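Local coordinates for peptidoglycan glycosyltransferase (Burkholderia ambifaria, PDB 5UY7), which belongs to the penicillin-binding proteins and, in its modelled part, folds as a penicillin-binding domain of the beta-lactamase clan, at residues R260-V265 against Q352-G357; T398-D403 against V482-M487. All coordinates share one frame; numbering follows the deposited sequence.

Interaction 1 of 2, residues R260-V265 against Q352-G357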
loop_
_atom_site.group_PDB
_atom_site.type_symbol
_atom_site.label_atom_id
_atom_site.label_comp_id
_atom_site.label_asym_id
_atom_site.label_seq_id
_atom_site.Cartn_x
_atom_site.Cartn_y
_atom_site.Cartn_z
ATOM N N ARG A 260 -15.043 9.195 3.861
ATOM C CA ARG A 260 -13.664 9.684 3.857
ATOM C C ARG A 260 -12.701 8.717 3.175
ATOM O O ARG A 260 -11.686 9.151 2.618
ATOM C CB ARG A 260 -13.206 9.969 5.286
ATOM C CG ARG A 260 -14.041 11.033 5.981
ATOM C CD ARG A 260 -13.465 11.425 7.329
ATOM N NE ARG A 260 -13.422 10.312 8.275
ATOM C CZ ARG A 260 -14.462 9.883 8.987
ATOM N NH1 ARG A 260 -15.650 10.458 8.852
ATOM N NH2 ARG A 260 -14.318 8.869 9.828
ATOM N N ILE A 261 -12.986 7.412 3.213
ATOM C CA ILE A 261 -12.152 6.446 2.500
ATOM C C ILE A 261 -12.041 6.813 1.031
ATOM O O ILE A 261 -10.992 6.616 0.403
ATOM C CB ILE A 261 -12.713 5.018 2.662
ATOM C CG1 ILE A 261 -12.604 4.555 4.107
ATOM C CG2 ILE A 261 -11.982 4.049 1.730
ATOM C CD1 ILE A 261 -13.096 3.136 4.327
ATOM N N LEU A 262 -13.109 7.370 0.461
ATOM C CA LEU A 262 -13.138 7.739 -0.944
ATOM C C LEU A 262 -12.853 9.214 -1.192
ATOM O O LEU A 262 -12.383 9.569 -2.280
ATOM C CB LEU A 262 -14.508 7.398 -1.539
ATOM C CG LEU A 262 -14.757 5.897 -1.669
ATOM C CD1 LEU A 262 -16.177 5.563 -1.269
ATOM C CD2 LEU A 262 -14.476 5.460 -3.098
ATOM N N THR A 263 -13.111 10.081 -0.219
ATOM C CA THR A 263 -13.034 11.515 -0.482
ATOM C C THR A 263 -11.767 12.169 0.046
ATOM O O THR A 263 -11.332 13.180 -0.513
ATOM C CB THR A 263 -14.253 12.235 0.109
ATOM O OG1 THR A 263 -14.270 12.080 1.534
ATOM C CG2 THR A 263 -15.543 11.669 -0.474
ATOM N N ASP A 264 -11.154 11.628 1.091
ATOM C CA ASP A 264 -10.001 12.274 1.703
ATOM C C ASP A 264 -8.709 11.822 1.033
ATOM O O ASP A 264 -8.461 10.620 0.879
ATOM C CB ASP A 264 -9.962 11.989 3.204
ATOM C CG ASP A 264 -11.040 12.751 3.967
ATOM O OD1 ASP A 264 -11.930 13.348 3.319
ATOM O OD2 ASP A 264 -10.993 12.764 5.210
ATOM N N VAL A 265 -7.880 12.788 0.637
ATOM C CA VAL A 265 -6.619 12.466 -0.013
ATOM C C VAL A 265 -5.457 12.929 0.851
ATOM O O VAL A 265 -5.569 13.854 1.663
ATOM C CB VAL A 265 -6.503 13.055 -1.435
ATOM C CG1 VAL A 265 -7.639 12.552 -2.303
ATOM C CG2 VAL A 265 -6.473 14.563 -1.395
ATOM N N GLN A 352 -7.222 9.579 -10.768
ATOM C CA GLN A 352 -8.499 9.312 -11.408
ATOM C C GLN A 352 -9.493 8.916 -10.331
ATOM O O GLN A 352 -9.206 8.041 -9.508
ATOM C CB GLN A 352 -8.375 8.193 -12.441
ATOM C CG GLN A 352 -7.251 8.393 -13.434
ATOM C CD GLN A 352 -6.734 7.081 -13.974
ATOM O OE1 GLN A 352 -7.405 6.412 -14.759
ATOM N NE2 GLN A 352 -5.537 6.694 -13.541
ATOM N N ALA A 353 -10.655 9.539 -10.345
ATOM C CA ALA A 353 -11.632 9.259 -9.310
ATOM C C ALA A 353 -12.216 7.867 -9.508
ATOM O O ALA A 353 -12.618 7.520 -10.628
ATOM C CB ALA A 353 -12.740 10.302 -9.334
ATOM N N PRO A 354 -12.285 7.047 -8.464
ATOM C CA PRO A 354 -12.982 5.764 -8.583
ATOM C C PRO A 354 -14.416 5.973 -9.044
ATOM O O PRO A 354 -15.091 6.915 -8.624
ATOM C CB PRO A 354 -12.926 5.196 -7.162
ATOM C CG PRO A 354 -11.738 5.858 -6.539
ATOM C CD PRO A 354 -11.689 7.236 -7.129
ATOM N N LYS A 355 -14.873 5.093 -9.932
ATOM C CA LYS A 355 -16.242 5.122 -10.443
ATOM C C LYS A 355 -16.968 3.907 -9.874
ATOM O O LYS A 355 -17.198 2.912 -10.563
ATOM C CB LYS A 355 -16.259 5.134 -11.977
ATOM N N VAL A 356 -17.331 3.996 -8.594
ATOM C CA VAL A 356 -17.933 2.881 -7.879
ATOM C C VAL A 356 -19.315 3.223 -7.338
ATOM O O VAL A 356 -19.878 2.455 -6.555
ATOM C CB VAL A 356 -17.010 2.381 -6.750
ATOM C CG1 VAL A 356 -15.674 1.953 -7.323
ATOM C CG2 VAL A 356 -16.812 3.463 -5.704
ATOM N N GLY A 357 -19.881 4.355 -7.748
ATOM C CA GLY A 357 -21.233 4.690 -7.354
ATOM C C GLY A 357 -21.309 5.845 -6.379
ATOM O O GLY A 357 -22.143 6.738 -6.532
#

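Interaction 2 of 2, residues T398-D403 against V482-M487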
loop_
_atom_site.group_PDB
_atom_site.type_symbol
_atom_site.label_atom_id
_atom_site.label_comp_id
_atom_site.label_asym_id
_atom_site.label_seq_id
_atom_site.Cartn_x
_atom_site.Cartn_y
_atom_site.Cartn_z
ATOM N N THR A 398 -4.047 -4.372 -5.093
ATOM C CA THR A 398 -4.532 -5.606 -5.702
ATOM C C THR A 398 -3.702 -5.968 -6.920
ATOM O O THR A 398 -3.630 -7.143 -7.266
ATOM C CB THR A 398 -6.025 -5.542 -6.092
ATOM O OG1 THR A 398 -6.232 -4.606 -7.168
ATOM C CG2 THR A 398 -6.900 -5.191 -4.868
ATOM N N ALA A 399 -3.049 -4.991 -7.563
ATOM C CA ALA A 399 -2.198 -5.317 -8.701
ATOM C C ALA A 399 -1.022 -6.171 -8.262
ATOM O O ALA A 399 -0.612 -7.087 -8.978
ATOM C CB ALA A 399 -1.707 -4.042 -9.389
ATOM N N ILE A 400 -0.476 -5.898 -7.077
ATOM C CA ILE A 400 0.630 -6.704 -6.582
ATOM C C ILE A 400 0.116 -8.042 -6.082
ATOM O O ILE A 400 0.774 -9.073 -6.243
ATOM C CB ILE A 400 1.380 -5.925 -5.481
ATOM C CG1 ILE A 400 2.083 -4.712 -6.101
ATOM C CG2 ILE A 400 2.375 -6.836 -4.730
ATOM C CD1 ILE A 400 2.648 -3.754 -5.054
ATOM N N ALA A 401 -1.085 -8.050 -5.493
ATOM C CA ALA A 401 -1.640 -9.284 -4.943
ATOM C C ALA A 401 -2.067 -10.260 -6.030
ATOM O O ALA A 401 -1.853 -11.469 -5.891
ATOM C CB ALA A 401 -2.842 -8.961 -4.048
ATOM N N HIS A 402 -2.704 -9.761 -7.086
ATOM C CA HIS A 402 -3.340 -10.578 -8.127
ATOM C C HIS A 402 -2.434 -10.726 -9.344
ATOM O O HIS A 402 -2.822 -10.435 -10.474
ATOM C CB HIS A 402 -4.685 -9.958 -8.510
ATOM C CG HIS A 402 -5.560 -10.834 -9.361
ATOM N ND1 HIS A 402 -6.769 -11.324 -8.919
ATOM C CD2 HIS A 402 -5.418 -11.284 -10.632
ATOM C CE1 HIS A 402 -7.326 -12.050 -9.873
ATOM N NE2 HIS A 402 -6.527 -12.042 -10.922
ATOM N N ASP A 403 -1.190 -11.152 -9.109
ATOM C CA ASP A 403 -0.264 -11.534 -10.175
ATOM C C ASP A 403 -0.085 -10.437 -11.224
ATOM O O ASP A 403 0.066 -10.712 -12.418
ATOM C CB ASP A 403 -0.709 -12.836 -10.833
ATOM C CG ASP A 403 -0.487 -14.034 -9.936
ATOM O OD1 ASP A 403 0.056 -13.844 -8.826
ATOM O OD2 ASP A 403 -0.854 -15.156 -10.334
ATOM N N VAL A 482 -1.000 -0.576 4.115
ATOM C CA VAL A 482 -1.711 -1.411 3.149
ATOM C C VAL A 482 -0.941 -2.712 2.965
ATOM O O VAL A 482 0.275 -2.694 2.748
ATOM C CB VAL A 482 -1.905 -0.701 1.796
ATOM C CG1 VAL A 482 -2.810 -1.542 0.903
ATOM C CG2 VAL A 482 -2.501 0.701 2.006
ATOM N N GLY A 483 -1.647 -3.833 3.033
ATOM C CA GLY A 483 -0.982 -5.113 2.907
ATOM C C GLY A 483 -1.925 -6.177 2.396
ATOM O O GLY A 483 -3.048 -5.888 1.989
ATOM N N MET A 484 -1.444 -7.424 2.397
ATOM C CA MET A 484 -2.210 -8.518 1.799
ATOM C C MET A 484 -1.867 -9.809 2.527
ATOM O O MET A 484 -0.824 -9.910 3.175
ATOM C CB MET A 484 -1.914 -8.624 0.296
ATOM C CG MET A 484 -0.424 -8.925 -0.000
ATOM S SD MET A 484 0.070 -8.634 -1.718
ATOM C CE MET A 484 0.006 -6.829 -1.747
ATOM N N ALA A 485 -2.771 -10.789 2.446
ATOM C CA ALA A 485 -2.637 -12.010 3.233
ATOM C C ALA A 485 -3.469 -13.106 2.589
ATOM O O ALA A 485 -4.537 -12.819 2.051
ATOM C CB ALA A 485 -3.109 -11.788 4.681
ATOM N N PRO A 486 -3.028 -14.365 2.644
ATOM C CA PRO A 486 -1.736 -14.836 3.137
ATOM C C PRO A 486 -0.772 -14.923 1.969
ATOM O O PRO A 486 -1.204 -15.164 0.846
ATOM C CB PRO A 486 -2.059 -16.224 3.691
ATOM C CG PRO A 486 -3.160 -16.722 2.804
ATOM C CD PRO A 486 -3.925 -15.493 2.324
ATOM N N MET A 487 0.495 -14.756 2.220
ATOM C CA MET A 487 1.456 -14.989 1.161
ATOM C C MET A 487 1.709 -16.490 1.030
ATOM O O MET A 487 1.549 -17.241 2.003
ATOM C CB MET A 487 2.753 -14.253 1.471
ATOM C CG MET A 487 2.579 -12.748 1.644
ATOM S SD MET A 487 2.140 -11.938 0.090
ATOM C CE MET A 487 2.768 -10.281 0.431
#

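Interaction 1 of 2, residues R260-V265 against Q352-G357
Leu262 carries this contact from the helical side, and a single methyl, CD2, reaches two residues of the loop facing it. The interactions across the segments are apolar. CD2 lies 4.0 Å from CG2 of Val356, and the two side chains approach at a slant, branch to branch. The same methyl comes to 4.4 Å from CB of Pro354, at the CB corner of the proline ring, so one methyl rests against both loop residues. The torsions account for this reach: CG of Leu262 stands beside the backbone N, while chi2 of 139° lies well off a staggered value and carries CD2 toward the loop. On the other side, Val356 offers the methyl that sits between its own backbone N and carbonyl carbon. The backbones remain well apart, with the nearest CA atoms, those of Leu262 and Pro354, separated by 7.9 Å, and only about 95 Å² of surface is buried in all.

Hydrogen bonding acts within and around the segments, with no such bond between them. Asp264 N donates to Arg260 O at 3.0 Å, the bond that finishes the short helix before Asp264 leaves helical backbone angles. The turn is tied down further by Ile261 N to the side-chain oxygen of Asn240 and by Arg260 NH2 to the carbonyl of Pro242. Gln352 O accepts a bond from the side chain of Gln392.

Phe391, near the start of helix 390-401, touches Leu262, Pro354 and Val356 and joins them in a small apolar cluster, with Phe358 also on Leu262. In this penicillin-binding domain, of the beta-lactamase clan, the cluster joins the short helix following strand 235-241 to the long connection between helices 338-347 and 374-381.

Interaction 2 of 2, residues T398-D403 against V482-M487
The final turn of helix 390-401 lies beside strand 477-485, with the CA atoms of Ala401 and Met484, 6.8 Å apart, as the nearest CA pair across the two segments. This is a helix-on-sheet contact of the beta-lactamase-like fold, in which the strand runs antiparallel between strands 492-499 and 459-466 of a five-stranded sheet. His402 N donates to Thr398 O at 2.8 Å and closes the turn; the chain then leaves the helix, and Asp403 takes positive phi. On the sheet side, the backbone at Met484 is extended, and a cis peptide bond before Pro486 turns the chain as it runs on from the strand.

Across the gap, Met484 supplies the side chain that does the bridging. Its first torsion puts CG between the backbone N and the carbonyl carbon (chi1 61°), and a bend at the far end (chi3 71°) turns the terminal methyl toward Ile400. Ile400 and Met484 meet at about a right angle, and the isoleucine presents its CG2 branch, which stands anti to its own backbone N. All three touching residues are buried. Tyr397 and Leu438 also touch Met484, so the methionine is packed among helices 390-401 and 428-442. Arg435 of the latter helix touches it too, and bonds through NH1 to Ile400 O.

The sulfur mainly meets Ala401 and the methyl mainly meets Ile400: SD of Met484 lies 3.7 Å from both CA and CB of Ala401, while CE of Met484 lies 3.8 Å from CG2 of Ile400.

How the interactions relate
Helix 390-401 relates the two contacts. Phe391, near its beginning, packs on residues of interaction 1, whereas its last turn forms the helical half of interaction 2. The contact centres are 21 Å apart and the nearest atoms about 10 Å apart, so the two do not touch. Interaction 2 lies nearer the middle of the chain: its centre is about 9 Å from the chain centre, against about 16 Å for interaction 1. Ser270 and Lys273 fit an SxxK motif, Ser324 an (S/Y)xN type and Lys461 a K(T/S)G type, sequence patterns consistent with an active site. The Ile400 side chain lies near these residues without touching them, and Val482 shares backbone hydrogen bonding with Lys461.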